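Long-range contacts in beta-porphyranase A (Bacteroides plebeius, PDB 4AW7), which hydrolyses porphyran, a sulfated red-seaweed polysaccharide, at the (1->4) linkages from beta-D-galactose to alpha-L-galactose-6-sulfate, releasing mostly disaccharides: residues A[421-426]-A[456-461]; A[367-372]-A[387-392]; A[296-301]-A[359-364]. One frame throughout, in Å; residues are numbered along the deposited sequence.

Contact 1: A[421-426]-A[456-461]; sequences VTKRSL and IVLVAD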
loop_
_atom_site.group_PDB
_atom_site.type_symbol
_atom_site.label_atom_id
_atom_site.label_comp_id
_atom_site.label_asym_id
_atom_site.label_seq_id
_atom_site.Cartn_x
_atom_site.Cartn_y
_atom_site.Cartn_z
ATOM N N VAL A 421 19.852 -8.972 -22.253
ATOM C CA VAL A 421 18.628 -9.197 -21.492
ATOM C C VAL A 421 18.787 -10.373 -20.537
ATOM O O VAL A 421 19.233 -11.474 -20.909
ATOM C CB VAL A 421 17.435 -9.447 -22.436
ATOM C CG1 VAL A 421 16.142 -9.645 -21.650
ATOM C CG2 VAL A 421 17.268 -8.280 -23.455
ATOM N N THR A 422 18.381 -10.141 -19.289
ATOM C CA THR A 422 18.306 -11.173 -18.255
ATOM C C THR A 422 16.867 -11.219 -17.722
ATOM O O THR A 422 16.223 -10.188 -17.492
ATOM C CB THR A 422 19.320 -10.927 -17.141
ATOM O OG1 THR A 422 20.652 -10.862 -17.694
ATOM C CG2 THR A 422 19.262 -11.972 -16.094
ATOM N N LYS A 423 16.353 -12.413 -17.559
ATOM C CA LYS A 423 15.020 -12.617 -17.050
ATOM C C LYS A 423 15.085 -13.162 -15.637
ATOM O O LYS A 423 15.632 -14.259 -15.407
ATOM C CB LYS A 423 14.237 -13.595 -17.932
ATOM C CG LYS A 423 12.860 -13.855 -17.420
ATOM C CD LYS A 423 11.991 -14.664 -18.352
ATOM C CE LYS A 423 12.543 -16.039 -18.579
ATOM N NZ LYS A 423 12.387 -16.972 -17.436
ATOM N N ARG A 424 14.517 -12.430 -14.687
ATOM C CA ARG A 424 14.293 -12.930 -13.335
ATOM C C ARG A 424 12.843 -13.358 -13.191
ATOM O O ARG A 424 11.939 -12.666 -13.615
ATOM C CB ARG A 424 14.570 -11.823 -12.328
ATOM C CG ARG A 424 15.933 -11.122 -12.458
ATOM C CD ARG A 424 16.018 -9.962 -11.508
ATOM N NE ARG A 424 17.270 -9.246 -11.627
ATOM C CZ ARG A 424 17.548 -8.149 -10.936
ATOM N NH1 ARG A 424 16.661 -7.671 -10.078
ATOM N NH2 ARG A 424 18.675 -7.494 -11.113
ATOM N N SER A 425 12.627 -14.494 -12.552
ATOM C CA SER A 425 11.296 -15.038 -12.339
ATOM C C SER A 425 11.152 -15.539 -10.917
ATOM O O SER A 425 11.960 -16.338 -10.480
ATOM C CB SER A 425 11.046 -16.194 -13.287
ATOM O OG SER A 425 9.848 -16.838 -12.980
ATOM N N LEU A 426 10.092 -15.112 -10.249
ATOM C CA LEU A 426 9.739 -15.578 -8.921
ATOM C C LEU A 426 8.329 -16.146 -8.982
ATOM O O LEU A 426 7.338 -15.417 -9.159
ATOM C CB LEU A 426 9.841 -14.459 -7.891
ATOM C CG LEU A 426 9.799 -14.890 -6.419
ATOM C CD1 LEU A 426 10.179 -13.700 -5.554
ATOM C CD2 LEU A 426 8.460 -15.506 -5.999
ATOM N N ILE A 456 7.749 -11.451 -12.987
ATOM C CA ILE A 456 8.942 -11.455 -13.831
ATOM C C ILE A 456 9.534 -10.043 -13.841
ATOM O O ILE A 456 8.811 -9.044 -13.974
ATOM C CB ILE A 456 8.570 -11.908 -15.303
ATOM C CG1 ILE A 456 8.128 -13.392 -15.296
ATOM C CG2 ILE A 456 9.696 -11.680 -16.306
ATOM C CD1 ILE A 456 7.388 -13.855 -16.562
ATOM N N VAL A 457 10.849 -9.959 -13.749
ATOM C CA VAL A 457 11.590 -8.730 -13.964
ATOM C C VAL A 457 12.641 -9.009 -15.025
ATOM O O VAL A 457 13.505 -9.891 -14.856
ATOM C CB VAL A 457 12.235 -8.206 -12.654
ATOM C CG1 VAL A 457 13.156 -7.034 -12.916
ATOM C CG2 VAL A 457 11.175 -7.836 -11.641
ATOM N N LEU A 458 12.521 -8.299 -16.135
ATOM C CA LEU A 458 13.519 -8.303 -17.193
ATOM C C LEU A 458 14.471 -7.135 -16.972
ATOM O O LEU A 458 14.039 -6.008 -16.697
ATOM C CB LEU A 458 12.820 -8.125 -18.526
ATOM C CG LEU A 458 11.880 -9.250 -18.959
ATOM C CD1 LEU A 458 10.910 -8.789 -20.028
ATOM C CD2 LEU A 458 12.676 -10.414 -19.484
ATOM N N VAL A 459 15.769 -7.420 -17.077
ATOM C CA VAL A 459 16.830 -6.434 -16.883
ATOM C C VAL A 459 17.631 -6.419 -18.168
ATOM O O VAL A 459 18.007 -7.479 -18.691
ATOM C CB VAL A 459 17.727 -6.768 -15.688
ATOM C CG1 VAL A 459 18.807 -5.662 -15.483
ATOM C CG2 VAL A 459 16.897 -7.016 -14.463
ATOM N N ALA A 460 17.869 -5.237 -18.705
ATOM C CA ALA A 460 18.599 -5.149 -19.974
ATOM C C ALA A 460 19.434 -3.895 -20.028
ATOM O O ALA A 460 19.196 -2.942 -19.275
ATOM C CB ALA A 460 17.603 -5.149 -21.123
ATOM N N ASP A 461 20.416 -3.878 -20.931
ATOM C CA ASP A 461 21.148 -2.661 -21.239
ATOM C C ASP A 461 20.415 -1.927 -22.296
ATOM O O ASP A 461 19.826 -2.523 -23.182
ATOM C CB ASP A 461 22.575 -2.944 -21.755
ATOM C CG ASP A 461 23.473 -3.601 -20.743
ATOM O OD1 ASP A 461 23.225 -3.502 -19.549
ATOM O OD2 ASP A 461 24.500 -4.207 -21.170
HETATM O O HOH W 1 20.877 -8.043 -18.023
#
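T422 faces V459 and R424 faces V457 as successive hydrogen-bonded pairs of an antiparallel sheet, the short strand axes lying 4.6 Å apart with their directions at 164°. Each pair exchanges two backbone bonds, and that from T422 N to V459 O is nearly straight at 2.8 Å. The same T422 O that receives V459 N is also approached by the CA-H of L458, the auxiliary contact common between neighbouring antiparallel strands. The side chains then divide between two faces. On one, R424 starts alongside V457, its CB and CG near V457 O, and then reaches diagonally to V459: with CG anti to the carbonyl carbon (chi1 -52°) and the chain extended onward to NE, V459 CG2 comes to lie over one face of the guanidinium, offset toward the rim and 3.6 Å from R424 NE. Backbone carbonyls of K366 and L364 accept bonds from R424 NH1, so this buried cation is gripped at its end while a methyl packs on its flat side. T422 shares that face; a water 2.8 Å from T422 OG1 donates to V459 O, and N440 is a further hydrogen-bond partner of the hydroxyl. On the other face lie K423, S425, I456 and L458. K423 CB touches L458 CD2 at 3.9 Å, and K423 CG lies 4.0 Å from I456 CG2, before the bent lysine chain carries NZ to Q439. Near the end of the pairing, V421 CG2 packs on A460 CB at 3.9 Å. Within this beta-sandwich domain, strand 421-429 runs between strands 433-441 and 454-462; strand 454-462 pairs in turn with 392-399, and L364 of helix 359-365 packs on V457.

Contact 2: A[367-372]-A[387-392]; sequences NVKGER and FKDGGR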
loop_
_atom_site.group_PDB
_atom_site.type_symbol
_atom_site.label_atom_id
_atom_site.label_comp_id
_atom_site.label_asym_id
_atom_site.label_seq_id
_atom_site.Cartn_x
_atom_site.Cartn_y
_atom_site.Cartn_z
ATOM N N ASN A 367 18.464 -3.902 -7.353
ATOM C CA ASN A 367 18.960 -2.939 -8.347
ATOM C C ASN A 367 17.922 -2.219 -9.163
ATOM O O ASN A 367 18.259 -1.298 -9.888
ATOM C CB ASN A 367 20.066 -3.553 -9.236
ATOM C CG ASN A 367 21.324 -3.895 -8.416
ATOM O OD1 ASN A 367 21.912 -3.016 -7.809
ATOM N ND2 ASN A 367 21.680 -5.143 -8.392
ATOM N N VAL A 368 16.648 -2.584 -9.024
ATOM C CA VAL A 368 15.606 -1.939 -9.810
ATOM C C VAL A 368 15.408 -0.515 -9.291
ATOM O O VAL A 368 15.105 -0.295 -8.128
ATOM C CB VAL A 368 14.275 -2.713 -9.787
ATOM C CG1 VAL A 368 13.171 -1.941 -10.527
ATOM C CG2 VAL A 368 14.450 -4.128 -10.356
ATOM N N LYS A 369 15.575 0.428 -10.178
ATOM C CA LYS A 369 15.460 1.856 -9.902
ATOM C C LYS A 369 15.483 2.618 -11.226
ATOM O O LYS A 369 15.656 2.013 -12.302
ATOM C CB LYS A 369 16.555 2.305 -8.957
ATOM C CG LYS A 369 17.883 2.230 -9.589
ATOM C CD LYS A 369 19.057 2.775 -8.757
ATOM C CE LYS A 369 19.251 2.026 -7.509
ATOM N NZ LYS A 369 20.703 1.926 -7.165
ATOM N N GLY A 370 15.378 3.930 -11.148
ATOM C CA GLY A 370 15.398 4.769 -12.313
ATOM C C GLY A 370 14.126 5.519 -12.541
ATOM O O GLY A 370 13.164 5.410 -11.770
ATOM N N GLU A 371 14.080 6.266 -13.625
ATOM C CA GLU A 371 12.894 7.008 -14.013
ATOM C C GLU A 371 11.892 6.084 -14.651
ATOM O O GLU A 371 12.213 5.260 -15.505
ATOM C CB GLU A 371 13.255 8.122 -14.975
ATOM C CG GLU A 371 14.027 9.261 -14.262
ATOM C CD GLU A 371 14.489 10.346 -15.184
ATOM O OE1 GLU A 371 15.185 10.010 -16.148
ATOM O OE2 GLU A 371 14.194 11.521 -14.904
ATOM N N ARG A 372 10.641 6.208 -14.261
ATOM C CA ARG A 372 9.581 5.518 -14.949
ATOM C C ARG A 372 9.609 5.871 -16.426
ATOM O O ARG A 372 9.855 7.023 -16.790
ATOM C CB ARG A 372 8.227 5.923 -14.360
ATOM C CG ARG A 372 7.947 5.334 -13.018
ATOM C CD ARG A 372 6.789 6.046 -12.351
ATOM N NE ARG A 372 6.363 5.370 -11.116
ATOM C CZ ARG A 372 6.979 5.472 -9.945
ATOM N NH1 ARG A 372 8.033 6.262 -9.747
ATOM N NH2 ARG A 372 6.539 4.756 -8.925
ATOM N N PHE A 387 11.217 0.978 -15.715
ATOM C CA PHE A 387 12.118 2.027 -15.205
ATOM C C PHE A 387 13.407 2.007 -15.984
ATOM O O PHE A 387 13.910 0.945 -16.364
ATOM C CB PHE A 387 12.451 1.831 -13.707
ATOM C CG PHE A 387 11.259 1.542 -12.854
ATOM C CD1 PHE A 387 10.484 2.575 -12.363
ATOM C CD2 PHE A 387 10.882 0.236 -12.560
ATOM C CE1 PHE A 387 9.353 2.324 -11.571
ATOM C CE2 PHE A 387 9.768 -0.027 -11.793
ATOM C CZ PHE A 387 9.005 1.008 -11.294
ATOM N N LYS A 388 13.961 3.203 -16.197
ATOM C CA LYS A 388 15.230 3.357 -16.911
ATOM C C LYS A 388 16.194 4.139 -16.033
ATOM O O LYS A 388 15.920 5.274 -15.645
ATOM C CB LYS A 388 15.007 4.076 -18.227
ATOM C CG LYS A 388 16.249 4.211 -19.101
ATOM C CD LYS A 388 15.998 5.090 -20.409
ATOM C CE LYS A 388 17.244 5.150 -21.322
ATOM N NZ LYS A 388 18.416 5.851 -20.700
ATOM N N ASP A 389 17.303 3.503 -15.692
ATOM C CA ASP A 389 18.355 4.090 -14.871
ATOM C C ASP A 389 19.611 4.150 -15.703
ATOM O O ASP A 389 20.306 3.152 -15.854
ATOM C CB ASP A 389 18.592 3.239 -13.650
ATOM C CG ASP A 389 19.621 3.807 -12.710
ATOM O OD1 ASP A 389 19.785 5.024 -12.697
ATOM O OD2 ASP A 389 20.238 3.006 -11.970
ATOM N N GLY A 390 19.875 5.314 -16.267
ATOM C CA GLY A 390 20.992 5.479 -17.188
ATOM C C GLY A 390 20.874 4.454 -18.304
ATOM O O GLY A 390 19.863 4.412 -19.007
ATOM N N GLY A 391 21.887 3.599 -18.397
ATOM C CA GLY A 391 21.967 2.565 -19.413
ATOM C C GLY A 391 21.345 1.222 -19.065
ATOM O O GLY A 391 21.635 0.237 -19.729
ATOM N N ARG A 392 20.497 1.172 -18.035
ATOM C CA ARG A 392 19.823 -0.058 -17.676
ATOM C C ARG A 392 18.297 0.167 -17.717
ATOM O O ARG A 392 17.796 1.214 -17.295
ATOM C CB ARG A 392 20.236 -0.477 -16.285
ATOM C CG ARG A 392 21.694 -0.862 -16.161
ATOM C CD ARG A 392 21.990 -2.170 -16.891
ATOM N NE ARG A 392 21.927 -3.291 -15.983
ATOM C CZ ARG A 392 22.035 -4.571 -16.322
ATOM N NH1 ARG A 392 22.156 -4.939 -17.595
ATOM N NH2 ARG A 392 21.986 -5.505 -15.369
HETATM O O HOH W 2 16.401 7.645 -16.981
#
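F387 leaves its strand beside R372, its non-hydrogen-bonded partner, and meets the 367-372 segment along nearly its whole length. F387 CB starts 3.5 Å from K369 O, and CG stands anti to the carbonyl carbon (chi1 -47°), beside the backbone N, which sets the ring between V368 and R372. Farther out, CD2 meets V368 CG1 at 3.8 Å, the two side chains crossing at about a right angle, while CD1 lies close to G370 O and R372 CG. F387 CE1 is 3.6 Å from R372 CG and sits over the centre of the guanidinium face, the two planes 83° apart; the arginine runs alongside and bonds beyond the ring to the carbonyls of M305 and S36. An alanine here would remove the ring and is likely to open a gap between V368 and R372, leaving that face of the guanidinium without its aromatic neighbour. This is the open end of the beta hairpin of strands 371-377 and 382-389, where E371 and K388 make a hydrogen-bonded pair. The bond from K388 N to E371 O is 2.8 Å, and E371 N returns a bond to K388 O. A water donates to both K388 O and E371 OE1, and the other carboxylate oxygen forms a salt bridge with R29. Beside the pair, G370 has backbone angles calling for glycine, and a CB would strike K388 O. K369 lays its CD 3.4 Å from D389 OD2, although its NZ stops short of the carboxylate. D389 to R392 form a type II' turn, G390 O accepting a hydrogen bond from K388 NZ at 2.7 Å.

Contact 3: A[296-301]-A[359-364]; sequences SFNHFL and KYFFEL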
loop_
_atom_site.group_PDB
_atom_site.type_symbol
_atom_site.label_atom_id
_atom_site.label_comp_id
_atom_site.label_asym_id
_atom_site.label_seq_id
_atom_site.Cartn_x
_atom_site.Cartn_y
_atom_site.Cartn_z
ATOM N N SER A 296 1.719 -12.294 -2.540
ATOM C CA SER A 296 0.935 -11.133 -2.134
ATOM C C SER A 296 1.795 -9.891 -2.136
ATOM O O SER A 296 1.347 -8.827 -2.557
ATOM C CB SER A 296 0.337 -11.311 -0.732
ATOM O OG SER A 296 -0.575 -12.379 -0.722
ATOM N N PHE A 297 3.033 -9.967 -1.640
ATOM C CA PHE A 297 3.914 -8.804 -1.708
ATOM C C PHE A 297 3.949 -8.278 -3.139
ATOM O O PHE A 297 3.794 -7.075 -3.389
ATOM C CB PHE A 297 5.338 -9.087 -1.265
ATOM C CG PHE A 297 5.516 -9.581 0.156
ATOM C CD1 PHE A 297 4.634 -9.310 1.185
ATOM C CD2 PHE A 297 6.646 -10.298 0.457
ATOM C CE1 PHE A 297 4.837 -9.819 2.468
ATOM C CE2 PHE A 297 6.859 -10.767 1.722
ATOM C CZ PHE A 297 5.951 -10.562 2.724
ATOM N N ASN A 298 4.211 -9.155 -4.104
ATOM C CA ASN A 298 4.249 -8.736 -5.498
ATOM C C ASN A 298 2.924 -8.188 -6.000
ATOM O O ASN A 298 2.863 -7.152 -6.672
ATOM C CB ASN A 298 4.766 -9.866 -6.369
ATOM C CG ASN A 298 6.286 -9.995 -6.338
ATOM O OD1 ASN A 298 6.992 -8.987 -6.313
ATOM N ND2 ASN A 298 6.786 -11.247 -6.344
ATOM N N HIS A 299 1.818 -8.869 -5.689
ATOM C CA HIS A 299 0.555 -8.390 -6.232
ATOM C C HIS A 299 0.181 -6.994 -5.732
ATOM O O HIS A 299 -0.349 -6.155 -6.481
ATOM C CB HIS A 299 -0.594 -9.346 -5.901
ATOM C CG HIS A 299 -0.481 -10.703 -6.519
ATOM N ND1 HIS A 299 -0.097 -10.917 -7.824
ATOM C CD2 HIS A 299 -0.773 -11.916 -6.012
ATOM C CE1 HIS A 299 -0.149 -12.213 -8.079
ATOM N NE2 HIS A 299 -0.559 -12.841 -6.997
ATOM N N PHE A 300 0.445 -6.713 -4.464
ATOM C CA PHE A 300 0.167 -5.406 -3.903
ATOM C C PHE A 300 1.176 -4.348 -4.381
ATOM O O PHE A 300 0.825 -3.192 -4.548
ATOM C CB PHE A 300 0.185 -5.408 -2.369
ATOM C CG PHE A 300 -1.016 -6.073 -1.744
ATOM C CD1 PHE A 300 -2.322 -5.600 -1.950
ATOM C CD2 PHE A 300 -0.852 -7.158 -0.916
ATOM C CE1 PHE A 300 -3.372 -6.205 -1.343
ATOM C CE2 PHE A 300 -1.923 -7.774 -0.282
ATOM C CZ PHE A 300 -3.203 -7.330 -0.510
ATOM N N LEU A 301 2.417 -4.754 -4.596
ATOM C CA LEU A 301 3.480 -3.821 -4.914
ATOM C C LEU A 301 3.152 -2.987 -6.136
ATOM O O LEU A 301 3.405 -1.796 -6.161
ATOM C CB LEU A 301 4.793 -4.582 -5.130
ATOM C CG LEU A 301 6.018 -3.786 -5.535
ATOM C CD1 LEU A 301 6.429 -2.787 -4.438
ATOM C CD2 LEU A 301 7.163 -4.747 -5.843
ATOM N N LYS A 359 13.773 -14.013 1.072
ATOM C CA LYS A 359 14.830 -13.250 0.453
ATOM C C LYS A 359 14.615 -13.063 -1.045
ATOM O O LYS A 359 15.052 -12.057 -1.598
ATOM C CB LYS A 359 16.207 -13.916 0.695
ATOM C CG LYS A 359 16.423 -15.210 -0.102
ATOM C CD LYS A 359 17.626 -16.033 0.382
ATOM C CE LYS A 359 17.832 -17.228 -0.515
ATOM N NZ LYS A 359 18.904 -18.157 -0.004
ATOM N N TYR A 360 13.974 -14.029 -1.706
ATOM C CA TYR A 360 13.825 -13.958 -3.164
ATOM C C TYR A 360 12.914 -12.820 -3.601
ATOM O O TYR A 360 13.066 -12.354 -4.720
ATOM C CB TYR A 360 13.350 -15.286 -3.761
ATOM C CG TYR A 360 14.397 -16.376 -3.678
ATOM C CD1 TYR A 360 15.629 -16.210 -4.300
ATOM C CD2 TYR A 360 14.150 -17.588 -3.044
ATOM C CE1 TYR A 360 16.618 -17.201 -4.259
ATOM C CE2 TYR A 360 15.132 -18.599 -3.001
ATOM C CZ TYR A 360 16.360 -18.371 -3.588
ATOM O OH TYR A 360 17.306 -19.368 -3.524
ATOM N N PHE A 361 12.011 -12.348 -2.747
ATOM C CA PHE A 361 11.263 -11.150 -3.096
ATOM C C PHE A 361 12.207 -9.989 -3.327
ATOM O O PHE A 361 12.096 -9.239 -4.294
ATOM C CB PHE A 361 10.261 -10.794 -1.982
ATOM C CG PHE A 361 9.599 -9.462 -2.183
ATOM C CD1 PHE A 361 8.658 -9.259 -3.174
ATOM C CD2 PHE A 361 9.911 -8.410 -1.358
ATOM C CE1 PHE A 361 8.091 -8.014 -3.363
ATOM C CE2 PHE A 361 9.357 -7.144 -1.545
ATOM C CZ PHE A 361 8.415 -6.951 -2.549
ATOM N N PHE A 362 13.172 -9.836 -2.418
ATOM C CA PHE A 362 14.147 -8.768 -2.524
ATOM C C PHE A 362 15.177 -9.030 -3.637
ATOM O O PHE A 362 15.625 -8.109 -4.308
ATOM C CB PHE A 362 14.765 -8.497 -1.171
ATOM C CG PHE A 362 13.730 -8.092 -0.138
ATOM C CD1 PHE A 362 13.196 -6.831 -0.151
ATOM C CD2 PHE A 362 13.288 -8.988 0.806
ATOM C CE1 PHE A 362 12.248 -6.462 0.761
ATOM C CE2 PHE A 362 12.343 -8.610 1.748
ATOM C CZ PHE A 362 11.830 -7.333 1.724
ATOM N N GLU A 363 15.536 -10.285 -3.856
ATOM C CA GLU A 363 16.423 -10.617 -4.985
ATOM C C GLU A 363 15.778 -10.192 -6.313
ATOM O O GLU A 363 16.424 -9.573 -7.159
ATOM C CB GLU A 363 16.735 -12.107 -5.007
ATOM C CG GLU A 363 17.857 -12.437 -6.004
ATOM C CD GLU A 363 19.219 -11.914 -5.494
ATOM O OE1 GLU A 363 19.571 -12.289 -4.410
ATOM O OE2 GLU A 363 19.937 -11.100 -6.150
ATOM N N LEU A 364 14.485 -10.474 -6.460
ATOM C CA LEU A 364 13.788 -10.191 -7.694
ATOM C C LEU A 364 13.885 -8.699 -8.050
ATOM O O LEU A 364 14.006 -8.339 -9.230
ATOM C CB LEU A 364 12.302 -10.584 -7.537
ATOM C CG LEU A 364 11.327 -10.263 -8.651
ATOM C CD1 LEU A 364 11.705 -11.084 -9.901
ATOM C CD2 LEU A 364 9.895 -10.532 -8.236
#
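F361 reaches from helix 359-365 toward helix 293-305 and fits among F297, N298 and L301, bridging short helix axes that are 11.2 Å apart. Its reach comes from the first torsion: CG stands anti to the backbone N (chi1 172°), which sends the ring across the gap. F297 meets that ring twice. Its CB lies over the face, 3.6 Å from F361 CE1, in a CH-pi contact, and its own ring, with CG anti to the carbonyl carbon (chi1 -60°), turns an edge toward the same aromatic in an edge-to-face pair with planes at 65°. N298 approaches differently: OD1 sits near the plane of the F361 ring at its edge, 3.3 Å from CE1, where the slightly positive ring hydrogens probably suit a carbonyl oxygen. That oxygen also accepts a hydrogen bond from W365 NE1, which fixes the amide, while ND2 rests 3.7 Å from L364 CD2. L301 CD2 adds a looser touch at F361 CZ. No hydrogen bond joins the two segments, so interlocking shape carries this buried contact. F297 is also about 8 Å, side chain to side chain, from the substrate-binding residues H47 and E272. Helix 293-305 follows strand 268-276 and precedes strand 311-316 in the chain, as a helix of the (beta/alpha)8-type catalytic barrel, whereas helix 359-365 leans on helix 54-63 and strands 433-441 and 454-462, with T455 touching both N298 and L364.

Along the chain the contacts come in series, contact 3 closing before contact 2 opens and contact 2 before contact 1. Contacts 1 and 2 belong to the same mixed sheet, their centres about 13 Å apart, and a salt bridge from R392 to D461 ties them. Contact 3 lies about 14 Å from contact 1 and about 18 Å from contact 2, centre to centre; helix 359-365 leads directly into the segment that enters strand 371-377, and its Y360 packs against L426 of contact 1. Together they trace the passage from the catalytic barrel, which carries the substrate-binding residues, to the beta sandwich beside it, with helix 359-365 packed against helices of the barrel on one hand and strands of the sandwich on the other.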